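Local structure of DMATS type aromatic prenyltransferase (Micromonospora olivasterospora, 6ZRY) at residues G34-V39 / T59-S64; P48-G53 / L78-G83; A90-T95 / D128-C133. The protein probably transfers a dimethylallyl group to the indole ring of tryptophan, as a 6-dimethylallyl tryptophan synthase with the ABBA-barrel fold. All coordinates share one frame; numbering follows the deposited sequence. Where two conformers were deposited one is given.

In the fold
All three contacts lie on the same side of the chain's centre and reach the same antiparallel sheet. Interactions 1 and 3 are buried. Each sets a helix, 26-36 or 88-106, on the start of a barrel strand and the residue before it, and no direct hydrogen bond crosses. Interaction 2 is partly buried. It joins a loop to the chain leaving strand 71-79, adding a buried carboxylate and a water to its apolar part. The sheet links them: strand 71-79 lies between 61-68 and 131-138, with backbone pairs Glu62 to Leu78 and Gly79 to Cys133. Interactions 1 and 2 each hydrogen-bond the bound tryptophan; interaction 3 contributes Trp132 to its pocket.

Interaction 1 (G34-V39 / T59-S64); sequences GLLGPV and TPVEFS. With TRP (tryptophan), chain C.
This is a buried apolar contact between the end of helix 26-36, with the turn after it, and the start of strand 61-68 with Pro60 just before it. No hydrogen bond crosses it. Val61 and Pro60 carry the strand side. Val61 CG2, anti to the carbonyl carbon, meets two leucines. Leu35 has CG anti to the backbone N, and its CD2 branch lies 4.1 Å from Val61 CG2, the two side chains crossing obliquely. Leu36 has CG beside the backbone N instead. Its CD2 also ends 4.1 Å from Val61 CG2, but this side chain crosses Val61 at about a right angle. The same Leu36 CD2 touches Pro60 CG at 4.2 Å. Val39 and Pro60 meet tip to tip, with Val39 CG1 3.9 Å from Pro60 CG.

Gly37 is the first residue to leave helical phi/psi, with phi 48°; a CB there would clash with Pro38 CD. The turn brings Val39 to Pro60. In the ABBA barrel, helices surround a barrel of antiparallel strands, and the substrate sits inside. Residues of strand 61-68 alternate accordingly. Val61 faces the helix, and its CG1 rests over the rim of one face of the Phe63 ring. Glu62 points the other way, into the tryptophan pocket.

The Glu62 chain is extended as far as CD, with the carboxylate turned across it (chi3 -93°). Its OE2 accepts a hydrogen bond of 2.7 Å from NE1 of the bound tryptophan, with an N-H...O angle of 151°. A negative carboxylate here would probably make the indole more electron-rich. Arg281 and Gly53 O also bond this ligand.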
loop_
_atom_site.group_PDB
_atom_site.type_symbol
_atom_site.label_atom_id
_atom_site.label_comp_id
_atom_site.label_asym_id
_atom_site.label_seq_id
_atom_site.Cartn_x
_atom_site.Cartn_y
_atom_site.Cartn_z
ATOM N N GLY A 34 -14.750 -11.558 1.039
ATOM C CA GLY A 34 -15.208 -10.721 2.175
ATOM C C GLY A 34 -14.870 -9.263 1.949
ATOM O O GLY A 34 -15.732 -8.403 2.139
ATOM N N LEU A 35 -13.632 -8.984 1.551
ATOM C CA LEU A 35 -13.146 -7.602 1.374
ATOM C C LEU A 35 -13.960 -6.938 0.259
ATOM O O LEU A 35 -14.341 -5.757 0.399
ATOM C CB LEU A 35 -11.643 -7.645 1.031
ATOM C CG LEU A 35 -11.006 -6.293 0.813
ATOM C CD1 LEU A 35 -11.260 -5.374 1.994
ATOM C CD2 LEU A 35 -9.525 -6.435 0.550
ATOM N N LEU A 36 -14.248 -7.657 -0.818
ATOM C CA LEU A 36 -14.983 -7.068 -1.965
ATOM C C LEU A 36 -16.422 -6.688 -1.560
ATOM O O LEU A 36 -16.973 -5.694 -2.126
ATOM C CB LEU A 36 -14.936 -8.054 -3.120
ATOM C CG LEU A 36 -13.598 -8.109 -3.860
ATOM C CD1 LEU A 36 -13.581 -9.244 -4.863
ATOM C CD2 LEU A 36 -13.336 -6.789 -4.561
ATOM N N GLY A 37 -17.036 -7.428 -0.645
ATOM C CA GLY A 37 -18.444 -7.207 -0.260
ATOM C C GLY A 37 -19.320 -7.093 -1.503
ATOM O O GLY A 37 -19.266 -7.970 -2.378
ATOM N N PRO A 38 -20.101 -5.989 -1.671
ATOM C CA PRO A 38 -21.091 -5.899 -2.749
ATOM C C PRO A 38 -20.494 -5.728 -4.158
ATOM O O PRO A 38 -21.189 -5.876 -5.114
ATOM C CB PRO A 38 -21.903 -4.665 -2.345
ATOM C CG PRO A 38 -20.907 -3.799 -1.625
ATOM C CD PRO A 38 -20.022 -4.758 -0.879
ATOM N N VAL A 39 -19.206 -5.405 -4.247
ATOM C CA VAL A 39 -18.474 -5.273 -5.534
ATOM C C VAL A 39 -18.263 -6.656 -6.152
ATOM O O VAL A 39 -18.244 -6.758 -7.397
ATOM C CB VAL A 39 -17.159 -4.531 -5.310
ATOM C CG1 VAL A 39 -16.236 -4.612 -6.509
ATOM C CG2 VAL A 39 -17.431 -3.104 -4.923
ATOM N N THR A 59 -10.759 -0.070 -9.447
ATOM C CA THR A 59 -10.839 -1.405 -8.839
ATOM C C THR A 59 -10.520 -1.215 -7.357
ATOM O O THR A 59 -9.508 -0.611 -7.045
ATOM C CB THR A 59 -9.897 -2.411 -9.492
ATOM O OG1 THR A 59 -10.086 -2.452 -10.912
ATOM C CG2 THR A 59 -10.122 -3.788 -8.927
ATOM N N PRO A 60 -11.360 -1.667 -6.398
ATOM C CA PRO A 60 -11.072 -1.419 -4.981
ATOM C C PRO A 60 -10.068 -2.375 -4.323
ATOM O O PRO A 60 -10.069 -2.490 -3.145
ATOM C CB PRO A 60 -12.472 -1.557 -4.342
ATOM C CG PRO A 60 -13.149 -2.615 -5.201
ATOM C CD PRO A 60 -12.655 -2.351 -6.609
ATOM N N VAL A 61 -9.189 -2.987 -5.128
ATOM C CA VAL A 61 -8.164 -3.971 -4.690
ATOM C C VAL A 61 -6.898 -3.754 -5.544
ATOM O O VAL A 61 -7.042 -3.451 -6.768
ATOM C CB VAL A 61 -8.701 -5.422 -4.783
ATOM C CG1 VAL A 61 -7.587 -6.440 -5.017
ATOM C CG2 VAL A 61 -9.526 -5.801 -3.547
ATOM N N GLU A 62 -5.727 -3.883 -4.920
ATOM C CA GLU A 62 -4.402 -3.888 -5.606
ATOM C C GLU A 62 -3.590 -5.033 -5.012
ATOM O O GLU A 62 -3.603 -5.198 -3.786
ATOM C CB GLU A 62 -3.676 -2.566 -5.416
ATOM C CG GLU A 62 -2.328 -2.532 -6.096
ATOM C CD GLU A 62 -1.598 -1.209 -5.956
ATOM O OE1 GLU A 62 -1.732 -0.348 -6.848
ATOM O OE2 GLU A 62 -0.928 -1.052 -4.933
ATOM N N PHE A 63 -2.939 -5.822 -5.847
ATOM C CA PHE A 63 -2.089 -6.944 -5.434
ATOM C C PHE A 63 -0.663 -6.441 -5.284
ATOM O O PHE A 63 -0.327 -5.445 -5.893
ATOM C CB PHE A 63 -2.130 -8.054 -6.478
ATOM C CG PHE A 63 -3.504 -8.622 -6.731
ATOM C CD1 PHE A 63 -4.128 -9.406 -5.772
ATOM C CD2 PHE A 63 -4.178 -8.342 -7.910
ATOM C CE1 PHE A 63 -5.398 -9.941 -5.998
ATOM C CE2 PHE A 63 -5.441 -8.872 -8.137
ATOM C CZ PHE A 63 -6.053 -9.667 -7.180
ATOM N N SER A 64 0.147 -7.137 -4.508
ATOM C CA SER A 64 1.609 -6.936 -4.508
ATOM C C SER A 64 2.308 -8.211 -4.126
ATOM O O SER A 64 1.685 -9.074 -3.434
ATOM C CB SER A 64 2.017 -5.777 -3.598
ATOM O OG SER A 64 1.627 -5.996 -2.254
HETATM N N TRP C . -3.567 4.102 -6.022
HETATM C CA TRP C . -3.170 5.062 -4.934
HETATM C C TRP C . -1.905 5.814 -5.353
HETATM O O TRP C . -1.547 6.815 -4.707
HETATM C CB TRP C . -2.984 4.338 -3.587
HETATM C CG TRP C . -1.891 3.315 -3.565
HETATM C CD1 TRP C . -1.967 2.013 -3.982
HETATM C CD2 TRP C . -0.546 3.503 -3.085
HETATM N NE1 TRP C . -0.761 1.387 -3.799
HETATM C CE2 TRP C . 0.126 2.268 -3.241
HETATM C CE3 TRP C . 0.151 4.583 -2.524
HETATM C CZ2 TRP C . 1.464 2.095 -2.879
HETATM C CZ3 TRP C . 1.471 4.409 -2.166
HETATM C CH2 TRP C . 2.113 3.180 -2.335
HETATM O OXT TRP C . -1.236 5.437 -6.341
#

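Interaction 2 (P48-G53 / L78-G83); sequences PAWPSG and LGETLG. With TRP (tryptophan), chain C.
Leu82, Glu80 and Trp50 carry this contact between the loop 48-53 and the chain that leaves strand 71-79. Leu82 has CG anti to the carbonyl carbon, which sends both methyls to the loop. Its CD1 sits against two CB atoms, 3.7 Å from Ala49 CB and 3.7 Å from Trp50 CB. Its CD2 comes 3.7 Å from Trp50 CD1, the two side chains crossing obliquely. Val39 packs on Leu82 as well.

Trp50 has CG anti to the backbone N, which sets the indole beside Leu82 CD2. Pro51 CD lies over the rim of one face of the Trp50 indole, 3.3 Å above the plane. Glu80 OE2 is near the ring plane at the edge, but at 4.4 Å from Trp50 CD1 it is only a loose neighbour. Pro51 is the centre of an inverse gamma turn, closed by Ser52 N bonding to Trp50 O. This turn bends the loop so that Ser52 faces Glu80.

The Gly53 end of the loop reaches the tryptophan pocket of the ABBA barrel. Gly53 O accepts a bond of 3.1 Å from the amino N of the bound tryptophan. Ser52 OG also bonds Val54 N, another pocket residue.

Glu80 has CG in the crowded position between N and carbonyl carbon (chi1 63°), and beyond it the chain is extended. Its OE2 takes two bonds. Ser52 OG donates to the anti lone pair of Glu80 OE2 at 2.7 Å. A water also donates to Glu80 OE2, at 2.7 Å. An alanine in place of Glu80 would probably loosen the loop, since the Ser52 bond and the water bridge to Gly53 would both lose their acceptor. In that bridge the water accepts from Gly53 N.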
loop_
_atom_site.group_PDB
_atom_site.type_symbol
_atom_site.label_atom_id
_atom_site.label_comp_id
_atom_site.label_asym_id
_atom_site.label_seq_id
_atom_site.Cartn_x
_atom_site.Cartn_y
_atom_site.Cartn_z
ATOM N N PRO A 48 -17.435 1.223 -12.368
ATOM C CA PRO A 48 -17.124 1.033 -10.957
ATOM C C PRO A 48 -18.269 1.521 -10.060
ATOM O O PRO A 48 -18.845 2.528 -10.369
ATOM C CB PRO A 48 -15.848 1.860 -10.740
ATOM C CG PRO A 48 -15.228 1.954 -12.112
ATOM C CD PRO A 48 -16.377 1.915 -13.088
ATOM N N ALA A 49 -18.504 0.823 -8.951
ATOM C CA ALA A 49 -19.586 1.111 -7.976
ATOM C C ALA A 49 -19.344 2.466 -7.313
ATOM O O ALA A 49 -20.325 3.075 -6.877
ATOM C CB ALA A 49 -19.675 0.008 -6.969
ATOM N N TRP A 50 -18.088 2.938 -7.320
ATOM C CA TRP A 50 -17.589 4.126 -6.574
ATOM C C TRP A 50 -16.175 4.401 -7.067
ATOM O O TRP A 50 -15.468 3.441 -7.370
ATOM C CB TRP A 50 -17.599 3.814 -5.070
ATOM C CG TRP A 50 -16.837 4.791 -4.243
ATOM C CD1 TRP A 50 -15.592 4.649 -3.694
ATOM C CD2 TRP A 50 -17.291 6.087 -3.879
ATOM N NE1 TRP A 50 -15.250 5.779 -3.012
ATOM C CE2 TRP A 50 -16.270 6.683 -3.121
ATOM C CE3 TRP A 50 -18.466 6.794 -4.137
ATOM C CZ2 TRP A 50 -16.392 7.965 -2.603
ATOM C CZ3 TRP A 50 -18.589 8.060 -3.625
ATOM C CH2 TRP A 50 -17.558 8.640 -2.876
ATOM N N PRO A 51 -15.737 5.669 -7.230
ATOM C CA PRO A 51 -14.368 5.936 -7.692
ATOM C C PRO A 51 -13.302 5.727 -6.602
ATOM O O PRO A 51 -12.667 6.710 -6.179
ATOM C CB PRO A 51 -14.413 7.385 -8.204
ATOM C CG PRO A 51 -15.633 8.005 -7.519
ATOM C CD PRO A 51 -16.571 6.881 -7.182
ATOM N N SER A 52 -13.051 4.453 -6.247
ATOM C CA SER A 52 -12.086 4.043 -5.198
ATOM C C SER A 52 -10.689 4.575 -5.532
ATOM O O SER A 52 -10.269 4.480 -6.683
ATOM C CB SER A 52 -12.094 2.556 -5.034
ATOM O OG SER A 52 -11.046 2.098 -4.204
ATOM N N GLY A 53 -9.988 5.130 -4.548
ATOM C CA GLY A 53 -8.607 5.565 -4.751
ATOM C C GLY A 53 -7.597 4.429 -4.705
ATOM O O GLY A 53 -6.412 4.724 -4.940
ATOM N N LEU A 78 -4.258 -4.950 -0.983
ATOM C CA LEU A 78 -4.744 -3.696 -0.383
ATOM C C LEU A 78 -6.130 -3.429 -0.939
ATOM O O LEU A 78 -6.297 -3.514 -2.152
ATOM C CB LEU A 78 -3.779 -2.562 -0.730
ATOM C CG LEU A 78 -4.144 -1.176 -0.185
ATOM C CD1 LEU A 78 -3.938 -1.114 1.319
ATOM C CD2 LEU A 78 -3.318 -0.114 -0.851
ATOM N N GLY A 79 -7.099 -3.077 -0.113
ATOM C CA GLY A 79 -8.372 -2.631 -0.686
ATOM C C GLY A 79 -9.376 -2.212 0.340
ATOM O O GLY A 79 -8.994 -1.961 1.507
ATOM N N GLU A 80 -10.628 -2.078 -0.102
ATOM C CA GLU A 80 -11.708 -1.581 0.744
ATOM C C GLU A 80 -13.005 -2.281 0.344
ATOM O O GLU A 80 -13.123 -2.743 -0.796
ATOM C CB GLU A 80 -11.819 -0.047 0.684
ATOM C CG GLU A 80 -12.159 0.508 -0.680
ATOM C CD GLU A 80 -12.265 2.023 -0.727
ATOM O OE1 GLU A 80 -12.473 2.652 0.338
ATOM O OE2 GLU A 80 -12.131 2.578 -1.828
ATOM N N THR A 81 -13.920 -2.320 1.284
ATOM C CA THR A 81 -15.294 -2.826 1.127
ATOM C C THR A 81 -16.208 -1.628 0.932
ATOM O O THR A 81 -16.337 -0.809 1.860
ATOM C CB THR A 81 -15.753 -3.645 2.323
ATOM O OG1 THR A 81 -14.713 -4.522 2.795
ATOM C CG2 THR A 81 -16.990 -4.452 1.982
ATOM N N LEU A 82 -16.842 -1.532 -0.226
ATOM C CA LEU A 82 -17.715 -0.397 -0.522
ATOM C C LEU A 82 -19.039 -0.571 0.270
ATOM O O LEU A 82 -19.421 -1.721 0.545
ATOM C CB LEU A 82 -17.933 -0.314 -2.026
ATOM C CG LEU A 82 -16.682 0.018 -2.854
ATOM C CD1 LEU A 82 -17.062 0.274 -4.302
ATOM C CD2 LEU A 82 -15.916 1.228 -2.302
ATOM N N GLY A 83 -19.649 0.542 0.682
ATOM C CA GLY A 83 -20.929 0.550 1.416
ATOM C C GLY A 83 -22.118 0.307 0.497
ATOM O O GLY A 83 -21.921 0.237 -0.758
HETATM N N TRP C . -3.567 4.102 -6.022
HETATM C CA TRP C . -3.170 5.062 -4.934
HETATM C C TRP C . -1.905 5.814 -5.353
HETATM O O TRP C . -1.547 6.815 -4.707
HETATM C CB TRP C . -2.984 4.338 -3.587
HETATM C CG TRP C . -1.891 3.315 -3.565
HETATM C CD1 TRP C . -1.967 2.013 -3.982
HETATM C CD2 TRP C . -0.546 3.503 -3.085
HETATM N NE1 TRP C . -0.761 1.387 -3.799
HETATM C CE2 TRP C . 0.126 2.268 -3.241
HETATM C CE3 TRP C . 0.151 4.583 -2.524
HETATM C CZ2 TRP C . 1.464 2.095 -2.879
HETATM C CZ3 TRP C . 1.471 4.409 -2.166
HETATM C CH2 TRP C . 2.113 3.180 -2.335
HETATM O OXT TRP C . -1.236 5.437 -6.341
HETATM O O HOH W 1 -11.040 5.035 -1.812
#

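Interaction 3 (A90-T95 / D128-C133); sequences ANLSAT and DFAMWC
The Trp132 indole has Phe129 on one face, with CD2 3.6 Å above the plane and offset toward the rim. Both rings belong to 128-133. The Trp132 CB points away from helix 88-106, so the indole takes little part in the contact with it.

That contact is made by Leu92 and Thr95 against the other side of the chain. Leu92 has CG anti to the backbone N and straddles two residues. Its CD1 meets Met131 CB at 3.6 Å, the side chains crossing at about a right angle, and its CD2 meets Ala130 CB at 3.8 Å. Thr95 turns CG2 to the strand, 3.6 Å from Met131 O. Its OG1, beside the backbone N, donates to Asn91 O at 2.9 Å from above the carbonyl plane. Asn91 O also accepts from Thr95 N, so this carbonyl is gripped twice within the helix. Thr95 OG1 and Asn91 OD1 bond Thr81 N and Gly83 N respectively. A water joins the segments by accepting from Asn91 ND2 and donating to Asp128 O.

The axes of helix 90-95 and strand 131-133 pass 8.2 Å apart, at 39° to one another. Helix outside, apolar side chains between, and the Trp132 side chain turned inward, its nearest atom about 4 Å from the bound tryptophan: this is the layering of the ABBA prenyltransferase barrel.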
loop_
_atom_site.group_PDB
_atom_site.type_symbol
_atom_site.label_atom_id
_atom_site.label_comp_id
_atom_site.label_asym_id
_atom_site.label_seq_id
_atom_site.Cartn_x
_atom_site.Cartn_y
_atom_site.Cartn_z
ATOM N N ALA A 90 -20.108 5.095 4.581
ATOM C CA ALA A 90 -20.684 3.754 4.314
ATOM C C ALA A 90 -19.541 2.756 4.011
ATOM O O ALA A 90 -19.610 1.607 4.483
ATOM C CB ALA A 90 -21.661 3.851 3.180
ATOM N N ASN A 91 -18.496 3.221 3.292
ATOM C CA ASN A 91 -17.303 2.410 2.928
ATOM C C ASN A 91 -16.515 2.105 4.206
ATOM O O ASN A 91 -16.085 0.989 4.388
ATOM C CB ASN A 91 -16.406 3.104 1.885
ATOM C CG ASN A 91 -17.049 3.434 0.559
ATOM O OD1 ASN A 91 -18.153 2.968 0.223
ATOM N ND2 ASN A 91 -16.344 4.225 -0.249
ATOM N N LEU A 92 -16.300 3.101 5.060
ATOM C CA LEU A 92 -15.628 2.925 6.367
ATOM C C LEU A 92 -16.366 1.861 7.185
ATOM O O LEU A 92 -15.717 0.908 7.667
ATOM C CB LEU A 92 -15.609 4.284 7.086
ATOM C CG LEU A 92 -15.224 4.245 8.549
ATOM C CD1 LEU A 92 -13.893 3.562 8.749
ATOM C CD2 LEU A 92 -15.207 5.652 9.144
ATOM N N SER A 93 -17.684 2.013 7.334
ATOM C CA SER A 93 -18.545 1.071 8.092
ATOM C C SER A 93 -18.372 -0.360 7.557
ATOM O O SER A 93 -18.099 -1.269 8.367
ATOM C CB SER A 93 -19.971 1.493 8.020
ATOM O OG SER A 93 -20.759 0.695 8.873
ATOM N N ALA A 94 -18.473 -0.537 6.239
ATOM C CA ALA A 94 -18.373 -1.860 5.577
ATOM C C ALA A 94 -16.950 -2.429 5.772
ATOM O O ALA A 94 -16.805 -3.640 6.063
ATOM C CB ALA A 94 -18.765 -1.747 4.107
ATOM N N THR A 95 -15.913 -1.600 5.613
ATOM C CA THR A 95 -14.529 -2.080 5.723
ATOM C C THR A 95 -14.264 -2.480 7.176
ATOM O O THR A 95 -13.708 -3.566 7.411
ATOM C CB THR A 95 -13.556 -1.046 5.143
ATOM O OG1 THR A 95 -13.902 -0.810 3.777
ATOM C CG2 THR A 95 -12.134 -1.503 5.252
ATOM N N ASP A 128 -10.749 10.551 -0.002
ATOM C CA ASP A 128 -11.485 9.469 -0.712
ATOM C C ASP A 128 -11.490 8.180 0.107
ATOM O O ASP A 128 -11.986 7.182 -0.426
ATOM C CB ASP A 128 -11.026 9.290 -2.162
ATOM C CG ASP A 128 -9.591 8.887 -2.334
ATOM O OD1 ASP A 128 -8.858 8.878 -1.316
ATOM O OD2 ASP A 128 -9.214 8.560 -3.497
ATOM N N PHE A 129 -11.032 8.203 1.356
ATOM C CA PHE A 129 -11.156 7.042 2.283
ATOM C C PHE A 129 -10.936 7.479 3.735
ATOM O O PHE A 129 -10.412 8.561 3.972
ATOM C CB PHE A 129 -10.164 5.950 1.878
ATOM C CG PHE A 129 -8.751 6.170 2.358
ATOM C CD1 PHE A 129 -7.964 7.175 1.808
ATOM C CD2 PHE A 129 -8.201 5.358 3.337
ATOM C CE1 PHE A 129 -6.671 7.379 2.247
ATOM C CE2 PHE A 129 -6.899 5.564 3.782
ATOM C CZ PHE A 129 -6.133 6.559 3.225
ATOM N N ALA A 130 -11.388 6.646 4.662
ATOM C CA ALA A 130 -11.129 6.725 6.103
ATOM C C ALA A 130 -10.313 5.501 6.528
ATOM O O ALA A 130 -9.359 5.677 7.314
ATOM C CB ALA A 130 -12.444 6.826 6.857
ATOM N N MET A 131 -10.606 4.312 5.975
ATOM C CA MET A 131 -9.936 3.050 6.399
ATOM C C MET A 131 -9.825 2.088 5.209
ATOM O O MET A 131 -10.867 1.755 4.602
ATOM C CB MET A 131 -10.728 2.371 7.517
ATOM C CG MET A 131 -10.153 1.028 7.971
ATOM S SD MET A 131 -11.224 0.209 9.184
ATOM C CE MET A 131 -10.935 1.240 10.619
ATOM N N TRP A 132 -8.614 1.647 4.911
ATOM C CA TRP A 132 -8.353 0.546 3.976
ATOM C C TRP A 132 -7.809 -0.638 4.766
ATOM O O TRP A 132 -7.422 -0.476 5.917
ATOM C CB TRP A 132 -7.390 0.965 2.861
ATOM C CG TRP A 132 -7.972 1.878 1.820
ATOM C CD1 TRP A 132 -9.262 2.293 1.689
ATOM C CD2 TRP A 132 -7.238 2.544 0.793
ATOM N NE1 TRP A 132 -9.383 3.132 0.611
ATOM C CE2 TRP A 132 -8.155 3.332 0.067
ATOM C CE3 TRP A 132 -5.893 2.559 0.420
ATOM C CZ2 TRP A 132 -7.775 4.103 -1.027
ATOM C CZ3 TRP A 132 -5.510 3.332 -0.654
ATOM C CH2 TRP A 132 -6.441 4.105 -1.365
ATOM N N CYS A 133 -7.775 -1.774 4.122
ATOM C CA CYS A 133 -7.403 -3.093 4.642
ATOM C C CYS A 133 -6.202 -3.579 3.819
ATOM O O CYS A 133 -6.260 -3.374 2.595
ATOM C CB CYS A 133 -8.602 -4.033 4.407
ATOM S SG CYS A 133 -8.265 -5.711 4.854
HETATM O O HOH W 2 -13.736 5.095 0.626
#